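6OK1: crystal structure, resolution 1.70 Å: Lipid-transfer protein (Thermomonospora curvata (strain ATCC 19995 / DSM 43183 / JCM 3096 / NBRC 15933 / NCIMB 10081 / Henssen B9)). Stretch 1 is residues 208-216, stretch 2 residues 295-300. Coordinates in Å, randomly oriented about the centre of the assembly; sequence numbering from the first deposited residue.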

# COMPACT_ATOMS: atom_id res chain seq x y z
N PRO A 208 2.17 -28.20 15.89
CA PRO A 208 3.45 -28.83 16.25
C PRO A 208 4.62 -27.87 16.46
O PRO A 208 5.77 -28.26 16.23
N LEU A 209 4.35 -26.63 16.86
CA LEU A 209 5.38 -25.61 17.02
C LEU A 209 5.73 -25.42 18.49
O LEU A 209 4.87 -25.09 19.31
N HIS A 210 7.02 -25.57 18.81
CA HIS A 210 7.60 -25.21 20.09
C HIS A 210 7.87 -23.71 20.14
O HIS A 210 7.93 -23.02 19.12
N LEU A 211 8.16 -23.22 21.34
CA LEU A 211 8.61 -21.83 21.48
C LEU A 211 9.79 -21.53 20.57
O LEU A 211 9.82 -20.49 19.90
N LEU A 212 10.76 -22.44 20.47
CA LEU A 212 11.93 -22.16 19.67
C LEU A 212 11.72 -22.36 18.16
O LEU A 212 12.66 -22.16 17.40
N ASP A 213 10.49 -22.69 17.70
CA ASP A 213 10.14 -22.62 16.28
C ASP A 213 9.67 -21.23 15.87
O ASP A 213 9.45 -21.00 14.67
N CYS A 214 9.53 -20.31 16.82
CA CYS A 214 8.88 -19.03 16.61
C CYS A 214 9.87 -17.90 16.86
O CYS A 214 10.55 -17.90 17.88
N CYS A 215 9.90 -16.92 15.96
CA CYS A 215 10.79 -15.78 16.19
C CYS A 215 10.12 -14.78 17.15
O CYS A 215 8.91 -14.77 17.35
N GLN A 216 10.94 -13.96 17.78
CA GLN A 216 10.43 -12.90 18.64
C GLN A 216 10.29 -11.62 17.82
O GLN A 216 10.88 -11.47 16.74
N ASP A 295 12.02 -17.23 7.71
CA ASP A 295 12.01 -18.19 8.80
C ASP A 295 11.46 -17.56 10.07
O ASP A 295 11.98 -17.79 11.16
N HIS A 296 10.40 -16.75 9.95
CA HIS A 296 9.76 -16.26 11.18
C HIS A 296 9.15 -17.41 11.96
O HIS A 296 9.10 -17.36 13.19
N PHE A 297 8.80 -18.50 11.27
CA PHE A 297 8.50 -19.80 11.86
C PHE A 297 9.30 -20.84 11.09
O PHE A 297 9.43 -20.75 9.86
N THR A 298 9.80 -21.84 11.78
CA THR A 298 10.65 -22.81 11.12
C THR A 298 9.98 -23.74 10.10
O THR A 298 10.65 -24.16 9.16
N PRO A 299 8.73 -24.17 10.29
CA PRO A 299 8.28 -25.32 9.48
C PRO A 299 8.20 -25.04 8.00
O PRO A 299 8.38 -25.96 7.21
N LEU A 300 7.87 -23.81 7.60
CA LEU A 300 7.71 -23.55 6.18
C LEU A 300 9.04 -23.40 5.46
O LEU A 300 9.05 -23.22 4.25

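The apolar centre of the contact is built by Leu209, Phe297 and Pro299. Leu209 points toward the other stretch, with chi1 in m and chi2 in p. This rotamer splits its two methyls between two neighbours. Leu209 CD2 lies 3.8 Å from Phe297 CD1, and Leu209 CD1 lies 3.9 Å from Pro299 CG. Pro299 also points toward stretch 1, with a C-gamma exo pucker. Phe297 leaves its backbone sideways, in rotamer m with chi2 at -80°. Cys214, also m, sets its sulfur at the edge of that ring, near its plane, with Cys214 SG 3.7 Å from Phe297 CE1.

Next to this cluster, Cys215 points toward stretch 2 in rotamer p. Cys215 SG is 3.6 Å from His296 CB. His296 is also p, but the end of its side chain leads away. The backbones join here: Cys215 N donates to His296 O at 2.9 Å, and Thr298 N to Asp213 O at 3.0 Å. These bonds flank the single bridge between Cys214 and Phe297.

The polar edge is Asp213 with Thr298. Thr298 points toward stretch 1 in rotamer p, and Thr298 OG1 donates to Asp213 OD1 at 2.6 Å. Asp213, in m, uses its other oxygen within its own stretch: His210 N donates to Asp213 OD2 at 2.8 Å. The carboxylate thus ties the turn to Thr298.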

# COMPACT_ATOMS: atom_id res chain seq x y z
CB PRO A 208 3.73 -29.72 15.05
CG PRO A 208 3.21 -28.88 13.89
CD PRO A 208 1.95 -28.26 14.42
CB LEU A 209 4.94 -24.27 16.43
CG LEU A 209 5.03 -24.12 14.91
CD1 LEU A 209 4.20 -25.14 14.18
CD2 LEU A 209 4.62 -22.72 14.51
CB HIS A 210 8.93 -25.94 20.30
CG HIS A 210 8.81 -27.43 20.44
ND1 HIS A 210 8.79 -28.05 21.67
CD2 HIS A 210 8.76 -28.43 19.52
CE1 HIS A 210 8.71 -29.36 21.50
NE2 HIS A 210 8.66 -29.62 20.21
CB LEU A 211 8.97 -21.59 22.94
CG LEU A 211 9.53 -20.21 23.25
CD1 LEU A 211 8.57 -19.13 22.84
CD2 LEU A 211 9.79 -20.15 24.73
CB LEU A 212 13.13 -23.00 20.18
CG LEU A 212 13.76 -22.41 21.44
CD1 LEU A 212 14.74 -23.38 22.04
CD2 LEU A 212 14.46 -21.09 21.13
CB ASP A 213 9.01 -23.61 15.96
CG ASP A 213 9.49 -25.03 16.03
OD1 ASP A 213 10.52 -25.30 15.39
OD2 ASP A 213 8.84 -25.84 16.73
CB CYS A 214 7.70 -18.84 17.56
SG CYS A 214 6.50 -20.16 17.51
CB CYS A 215 11.19 -15.11 14.86
SG CYS A 215 9.93 -14.09 14.14
CB GLN A 216 11.38 -12.63 19.81
CG GLN A 216 11.63 -13.80 20.78
CD GLN A 216 12.43 -13.37 22.01
OE1 GLN A 216 12.69 -12.19 22.21
NE2 GLN A 216 12.83 -14.33 22.84
CB ASP A 295 13.41 -18.74 9.05
CG ASP A 295 14.36 -17.66 9.50
OD1 ASP A 295 14.26 -16.54 8.97
OD2 ASP A 295 15.20 -17.94 10.38
CB HIS A 296 8.73 -15.18 10.91
CG HIS A 296 7.57 -15.60 10.07
ND1 HIS A 296 7.64 -16.59 9.13
CD2 HIS A 296 6.29 -15.13 10.04
CE1 HIS A 296 6.47 -16.71 8.52
NE2 HIS A 296 5.63 -15.85 9.07
CB PHE A 297 6.99 -20.10 11.78
CG PHE A 297 6.15 -19.12 12.54
CD1 PHE A 297 6.02 -19.21 13.91
CD2 PHE A 297 5.53 -18.08 11.87
CE1 PHE A 297 5.27 -18.29 14.61
CE2 PHE A 297 4.78 -17.16 12.58
CZ PHE A 297 4.65 -17.27 13.94
CB THR A 298 11.31 -23.70 12.16
OG1 THR A 298 10.28 -24.28 12.99
CG2 THR A 298 12.34 -22.90 12.98
CB PRO A 299 6.90 -25.65 10.06
CG PRO A 299 6.96 -25.11 11.47
CD PRO A 299 7.77 -23.86 11.37
CB LEU A 300 6.84 -22.31 5.95
CG LEU A 300 5.42 -22.41 6.53
CD1 LEU A 300 4.58 -21.16 6.27
CD2 LEU A 300 4.69 -23.62 5.98